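Local coordinates for extracellular solute-binding protein, family 3 (Methylophaga aminisulfidivorans MP, PDB 5SV6), which is of unknown function but has a periplasmic binding protein-like architecture and is probably connected with the bacterial methanol dehydrogenase system, at residues 46-56 against 97-109. Residues are numbered along the deposited sequence; the frame is centred on the assembly and turned at random.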
ATOM      1  N   THR A  46      21.792  15.377   8.060  1.00 23.35           N
ATOM      2  CA  THR A  46      21.279  14.371   7.127  1.00 22.61           C
ATOM      3  C   THR A  46      19.956  13.769   7.590  1.00 20.53           C
ATOM      4  O   THR A  46      19.664  13.742   8.780  1.00 20.52           O
ATOM      5  CB  THR A  46      22.268  13.212   6.935  1.00 20.82           C
ATOM      6  OG1 THR A  46      22.177  12.323   8.055  1.00 25.56           O
ATOM      7  CG2 THR A  46      23.692  13.727   6.785  1.00 20.68           C
ATOM      8  N   LEU A  47      19.160  13.281   6.640  1.00 18.01           N
ATOM      9  CA  LEU A  47      17.927  12.572   6.971  1.00 16.27           C
ATOM     10  C   LEU A  47      18.094  11.107   6.601  1.00 14.81           C
ATOM     11  O   LEU A  47      18.141  10.762   5.418  1.00 15.05           O
ATOM     12  CB  LEU A  47      16.736  13.166   6.209  1.00 14.30           C
ATOM     13  CG  LEU A  47      15.349  12.660   6.617  1.00 15.45           C
ATOM     14  CD1 LEU A  47      14.955  13.196   7.994  1.00 16.66           C
ATOM     15  CD2 LEU A  47      14.283  13.020   5.573  1.00 14.52           C
ATOM     16  N   LYS A  48      18.220  10.247   7.603  1.00 15.16           N
ATOM     17  CA  LYS A  48      18.417   8.826   7.341  1.00 13.87           C
ATOM     18  C   LYS A  48      17.074   8.124   7.190  1.00 12.36           C
ATOM     19  O   LYS A  48      16.339   7.955   8.164  1.00 13.29           O
ATOM     20  CB  LYS A  48      19.247   8.168   8.446  1.00 15.89           C
ATOM     21  CG  LYS A  48      20.642   8.754   8.595  1.00 18.94           C
ATOM     22  CD  LYS A  48      21.415   8.064   9.715  1.00 22.28           C
ATOM     23  CE  LYS A  48      21.767   6.632   9.334  1.00 23.37           C
ATOM     24  NZ  LYS A  48      22.808   6.039  10.236  1.00 29.20           N
ATOM     25  N   VAL A  49      16.768   7.720   5.963  1.00 10.93           N
ATOM     26  CA  VAL A  49      15.473   7.125   5.642  1.00 10.89           C
ATOM     27  C   VAL A  49      15.605   5.620   5.456  1.00 10.59           C
ATOM     28  O   VAL A  49      16.355   5.158   4.589  1.00 10.40           O
ATOM     29  CB  VAL A  49      14.891   7.752   4.359  1.00 11.30           C
ATOM     30  CG1 VAL A  49      13.631   7.004   3.890  1.00  9.62           C
ATOM     31  CG2 VAL A  49      14.621   9.248   4.569  1.00 13.44           C
ATOM     32  N   CYS A  50      14.887   4.865   6.286  1.00 10.95           N
ATOM     33  CA  CYS A  50      14.786   3.416   6.150  1.00 11.58           C
ATOM     34  C   CYS A  50      13.972   3.113   4.890  1.00 11.62           C
ATOM     35  O   CYS A  50      12.841   3.582   4.765  1.00 12.30           O
ATOM     36  CB  CYS A  50      14.067   2.801   7.366  1.00 11.46           C
ATOM     37  SG  CYS A  50      14.570   3.394   9.030  1.00 16.15           S
ATOM     38  N   ALA A  51      14.528   2.343   3.955  1.00 11.80           N
ATOM     39  CA  ALA A  51      13.786   2.009   2.730  1.00 10.76           C
ATOM     40  C   ALA A  51      14.098   0.630   2.192  1.00 10.81           C
ATOM     41  O   ALA A  51      15.203   0.109   2.371  1.00 11.58           O
ATOM     42  CB  ALA A  51      14.010   3.070   1.629  1.00 10.11           C
ATOM     43  N   ALA A  52      13.112   0.049   1.515  1.00  9.21           N
ATOM     44  CA  ALA A  52      13.240  -1.296   0.980  1.00 12.15           C
ATOM     45  C   ALA A  52      13.964  -1.256  -0.359  1.00 11.25           C
ATOM     46  O   ALA A  52      13.672  -0.428  -1.216  1.00  8.60           O
ATOM     47  CB  ALA A  52      11.861  -1.938   0.823  1.00 13.51           C
ATOM     48  N   SER A  53      14.913  -2.161  -0.549  1.00 13.39           N
ATOM     49  CA  SER A  53      15.674  -2.147  -1.789  1.00 13.36           C
ATOM     50  C   SER A  53      14.922  -2.800  -2.965  1.00 14.87           C
ATOM     51  O   SER A  53      15.360  -2.712  -4.103  1.00 15.35           O
ATOM     52  CB  SER A  53      17.049  -2.780  -1.578  1.00 17.28           C
ATOM     53  OG  SER A  53      16.920  -4.162  -1.306  1.00 22.27           O
ATOM     54  N   ASP A  54      13.786  -3.433  -2.696  1.00 13.12           N
ATOM     55  CA  ASP A  54      13.045  -4.122  -3.758  1.00 18.25           C
ATOM     56  C   ASP A  54      11.568  -4.220  -3.416  1.00 17.74           C
ATOM     57  O   ASP A  54      11.059  -5.310  -3.146  1.00 18.48           O
ATOM     58  CB  ASP A  54      13.608  -5.532  -3.994  1.00 19.46           C
ATOM     59  CG  ASP A  54      13.089  -6.165  -5.290  1.00 27.95           C
ATOM     60  OD1 ASP A  54      12.761  -5.414  -6.235  1.00 28.32           O
ATOM     61  OD2 ASP A  54      13.011  -7.411  -5.366  1.00 30.17           O
ATOM     62  N   GLU A  55      10.878  -3.084  -3.390  1.00 13.99           N
ATOM     63  CA  GLU A  55       9.444  -3.118  -3.105  1.00 15.13           C
ATOM     64  C   GLU A  55       8.687  -2.065  -3.915  1.00 13.91           C
ATOM     65  O   GLU A  55       8.099  -1.141  -3.365  1.00 11.29           O
ATOM     66  CB  GLU A  55       9.154  -2.984  -1.603  1.00 15.73           C
ATOM     67  CG  GLU A  55       7.664  -3.085  -1.268  1.00 18.94           C
ATOM     68  CD  GLU A  55       7.340  -4.027  -0.133  1.00 25.10           C
ATOM     69  OE1 GLU A  55       8.202  -4.854   0.243  1.00 25.05           O
ATOM     70  OE2 GLU A  55       6.200  -3.936   0.375  1.00 27.03           O
HETATM   71  N   MSE A  56       8.735  -2.205  -5.233  1.00 12.02           N
HETATM   72  CA  MSE A  56       7.994  -1.324  -6.113  1.00 12.00           C
HETATM   73  C   MSE A  56       6.507  -1.571  -5.877  1.00 11.47           C
HETATM   74  O   MSE A  56       6.114  -2.684  -5.512  1.00 12.55           O
HETATM   75  CB  MSE A  56       8.389  -1.580  -7.575  1.00 11.55           C
HETATM   76  CG  MSE A  56       9.803  -1.148  -7.893  1.00 13.54           C
HETATM   77 SE   MSE A  56      10.057   0.762  -7.572  1.00 23.81          SE
HETATM   78  CE  MSE A  56       9.416   1.496  -9.266  1.00 15.28           C
ATOM     79  N   GLU A  97      12.723  -3.827  12.227  1.00 13.57           N
ATOM     80  CA  GLU A  97      14.104  -4.274  12.059  1.00 16.77           C
ATOM     81  C   GLU A  97      15.099  -3.143  11.803  1.00 16.40           C
ATOM     82  O   GLU A  97      16.302  -3.324  11.939  1.00 16.95           O
ATOM     83  CB  GLU A  97      14.187  -5.352  10.975  1.00 20.37           C
ATOM     84  CG  GLU A  97      13.203  -6.499  11.213  1.00 23.42           C
ATOM     85  CD  GLU A  97      13.686  -7.823  10.656  1.00 29.09           C
ATOM     86  OE1 GLU A  97      14.782  -8.270  11.054  1.00 37.72           O
ATOM     87  OE2 GLU A  97      12.969  -8.421   9.826  1.00 30.80           O
ATOM     88  N   LYS A  98      14.601  -1.968  11.437  1.00 14.45           N
ATOM     89  CA  LYS A  98      15.495  -0.862  11.144  1.00 13.47           C
ATOM     90  C   LYS A  98      15.259   0.341  12.059  1.00 13.59           C
ATOM     91  O   LYS A  98      16.134   0.706  12.861  1.00 12.73           O
ATOM     92  CB  LYS A  98      15.377  -0.463   9.666  1.00 14.65           C
ATOM     93  CG  LYS A  98      16.093  -1.411   8.703  1.00 18.39           C
ATOM     94  CD  LYS A  98      17.599  -1.382   8.958  1.00 21.11           C
ATOM     95  CE  LYS A  98      18.400  -2.037   7.839  1.00 24.62           C
ATOM     96  NZ  LYS A  98      18.259  -3.514   7.861  1.00 25.17           N
ATOM     97  N   LEU A  99      14.085   0.955  11.930  1.00 10.61           N
ATOM     98  CA  LEU A  99      13.761   2.166  12.697  1.00 10.88           C
ATOM     99  C   LEU A  99      13.871   1.943  14.202  1.00 10.95           C
ATOM    100  O   LEU A  99      14.572   2.672  14.899  1.00 10.53           O
ATOM    101  CB  LEU A  99      12.348   2.642  12.363  1.00  9.79           C
ATOM    102  CG  LEU A  99      11.844   3.899  13.065  1.00  9.15           C
ATOM    103  CD1 LEU A  99      12.610   5.122  12.588  1.00 10.68           C
ATOM    104  CD2 LEU A  99      10.367   4.062  12.828  1.00  7.60           C
ATOM    105  N   LEU A 100      13.171   0.933  14.708  1.00 11.52           N
ATOM    106  CA  LEU A 100      13.145   0.694  16.154  1.00 10.45           C
ATOM    107  C   LEU A 100      14.458   0.135  16.694  1.00 13.02           C
ATOM    108  O   LEU A 100      14.618  -0.022  17.907  1.00 13.90           O
ATOM    109  CB  LEU A 100      11.983  -0.230  16.525  1.00 10.73           C
ATOM    110  CG  LEU A 100      10.584   0.333  16.264  1.00 10.15           C
ATOM    111  CD1 LEU A 100       9.495  -0.691  16.611  1.00 11.77           C
ATOM    112  CD2 LEU A 100      10.390   1.640  17.038  1.00 10.31           C
ATOM    113  N   LYS A 101      15.389  -0.172  15.792  1.00 12.76           N
ATOM    114  CA  LYS A 101      16.714  -0.663  16.169  1.00 12.84           C
ATOM    115  C   LYS A 101      17.785   0.381  15.888  1.00 14.30           C
ATOM    116  O   LYS A 101      18.988   0.075  15.873  1.00 14.76           O
ATOM    117  CB  LYS A 101      17.038  -1.966  15.431  1.00 13.04           C
ATOM    118  CG  LYS A 101      16.167  -3.131  15.876  1.00 16.65           C
ATOM    119  CD  LYS A 101      16.706  -4.447  15.331  1.00 23.25           C
ATOM    120  CE  LYS A 101      16.035  -5.648  15.995  1.00 27.81           C
ATOM    121  NZ  LYS A 101      14.646  -5.886  15.513  1.00 25.61           N
ATOM    122  N   ASN A 102      17.336   1.614  15.658  1.00 12.84           N
ATOM    123  CA  ASN A 102      18.231   2.758  15.504  1.00 14.33           C
ATOM    124  C   ASN A 102      19.171   2.709  14.297  1.00 14.74           C
ATOM    125  O   ASN A 102      20.239   3.316  14.320  1.00 16.01           O
ATOM    126  CB  ASN A 102      19.035   2.997  16.790  1.00 14.23           C
ATOM    127  CG  ASN A 102      18.150   3.346  17.967  1.00 16.94           C
ATOM    128  OD1 ASN A 102      17.712   4.489  18.108  1.00 16.89           O
ATOM    129  ND2 ASN A 102      17.880   2.362  18.818  1.00 16.87           N
ATOM    130  N   GLN A 103      18.770   2.009  13.241  1.00 14.24           N
ATOM    131  CA  GLN A 103      19.586   1.914  12.029  1.00 14.85           C
ATOM    132  C   GLN A 103      19.296   3.069  11.084  1.00 14.92           C
ATOM    133  O   GLN A 103      20.016   3.293  10.112  1.00 17.36           O
ATOM    134  CB  GLN A 103      19.304   0.600  11.302  1.00 17.49           C
ATOM    135  CG  GLN A 103      19.578  -0.641  12.113  1.00 18.96           C
ATOM    136  CD  GLN A 103      21.028  -0.776  12.490  1.00 24.11           C
ATOM    137  OE1 GLN A 103      21.396  -0.623  13.658  1.00 26.70           O
ATOM    138  NE2 GLN A 103      21.871  -1.063  11.502  1.00 26.29           N
ATOM    139  N   CYS A 104      18.220   3.783  11.375  1.00 13.95           N
ATOM    140  CA  CYS A 104      17.760   4.912  10.581  1.00 12.71           C
ATOM    141  C   CYS A 104      16.602   5.534  11.347  1.00 14.91           C
ATOM    142  O   CYS A 104      16.156   4.983  12.361  1.00 12.93           O
ATOM    143  CB  CYS A 104      17.346   4.498   9.161  1.00 13.59           C
ATOM    144  SG  CYS A 104      16.538   2.891   9.018  1.00 17.98           S
ATOM    145  N   ASP A 105      16.128   6.673  10.864  1.00 11.76           N
ATOM    146  CA  ASP A 105      15.329   7.568  11.685  1.00 13.29           C
ATOM    147  C   ASP A 105      13.935   7.824  11.163  1.00 10.42           C
ATOM    148  O   ASP A 105      13.091   8.305  11.894  1.00  9.56           O
ATOM    149  CB  ASP A 105      16.062   8.899  11.836  1.00 12.22           C
ATOM    150  CG  ASP A 105      17.418   8.729  12.480  1.00 16.78           C
ATOM    151  OD1 ASP A 105      17.582   7.771  13.276  1.00 18.13           O
ATOM    152  OD2 ASP A 105      18.317   9.530  12.175  1.00 16.15           O
ATOM    153  N   VAL A 106      13.692   7.484   9.902  1.00 11.87           N
ATOM    154  CA  VAL A 106      12.426   7.821   9.257  1.00  8.85           C
ATOM    155  C   VAL A 106      11.915   6.654   8.433  1.00  9.46           C
ATOM    156  O   VAL A 106      12.680   6.038   7.696  1.00 10.75           O
ATOM    157  CB  VAL A 106      12.603   9.047   8.334  1.00 11.37           C
ATOM    158  CG1 VAL A 106      11.367   9.267   7.474  1.00 13.09           C
ATOM    159  CG2 VAL A 106      12.924  10.291   9.159  1.00 11.63           C
ATOM    160  N   VAL A 107      10.632   6.334   8.590  1.00  8.43           N
ATOM    161  CA  VAL A 107       9.949   5.430   7.672  1.00  8.75           C
ATOM    162  C   VAL A 107       8.880   6.201   6.906  1.00  7.70           C
ATOM    163  O   VAL A 107       8.059   6.902   7.502  1.00  7.62           O
ATOM    164  CB  VAL A 107       9.361   4.205   8.397  1.00  6.47           C
ATOM    165  CG1 VAL A 107       8.433   3.423   7.472  1.00  8.72           C
ATOM    166  CG2 VAL A 107      10.503   3.304   8.873  1.00  8.54           C
HETATM  167  N   MSE A 108       8.883   6.072   5.583  1.00  8.53           N
HETATM  168  CA  MSE A 108       8.095   6.982   4.739  1.00  9.45           C
HETATM  169  C   MSE A 108       6.572   6.818   4.799  1.00  9.99           C
HETATM  170  O   MSE A 108       5.845   7.796   4.657  1.00 11.14           O
HETATM  171  CB  MSE A 108       8.564   6.929   3.278  1.00  9.99           C
HETATM  172  CG  MSE A 108       9.971   7.486   3.057  1.00  8.80           C
HETATM  173 SE   MSE A 108      10.191   9.330   3.705  1.00 21.49          SE
HETATM  174  CE  MSE A 108       8.846  10.250   2.618  1.00  9.32           C
ATOM    175  N   GLY A 109       6.090   5.595   4.988  1.00  8.84           N
ATOM    176  CA  GLY A 109       4.662   5.371   5.015  1.00  9.18           C
ATOM    177  C   GLY A 109       4.185   4.288   5.971  1.00 11.36           C
ATOM    178  O   GLY A 109       4.492   3.107   5.791  1.00 10.40           O
TER
HETATM  179  O   HOH W   1      18.220  11.268  10.328  1.00 14.94           O
HETATM  180  O   HOH W   2      22.448   2.877   9.487  1.00 24.29           O
HETATM  181  O   HOH W   3      10.382   4.197   4.085  1.00  9.20           O
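C50 and C104 are joined by a disulfide that ties strand 47-52 to the loop leading into strand 106-111. Starting from the backbone, CB of C50 lies 3.5 Å from O of V106 and 3.9 Å from CG2 of V107. With chi1 at -45°, SG of C50 stands beside its own backbone N and meets SG of C104 at 2.0 Å, the bridge turning through a chi3 of 118°. The same sulfur also lies 4.1 Å from CB of L99, an apolar neighbour at the end of helix 94-99, which a Schellman motif closes with N102 as C-prime residue. Cysteine suits this place because its short arm can span strand and loop covalently within a buried, largely apolar setting.

Helix 94-99 leads from strand 82-87 into strand 106-111, and these two strands lie on either side of 47-52, all three parallel, an order familiar from periplasmic binding proteins. N of C50 donates to O of V106 at 2.9 Å. O of K48 accepts from N of D105 at 3.0 Å, and more weakly from N of V106.

On the face carrying V49 and V106, CG1 of V49 packs against CG of M108 (3.8 Å), the two side chains crossing nearly perpendicularly. V49, V106 and V107, branched, apolar and buried, suit such a sheet. M108, a selenomethionine, bends its flexible chain here and also touches helix 66-77. L47 reaches V106 with CD1, 3.7 Å from CG2. D105 fits a partly exposed site: OD2 takes a water that also bridges to N of K48, while OD1 forms a salt bridge with R258.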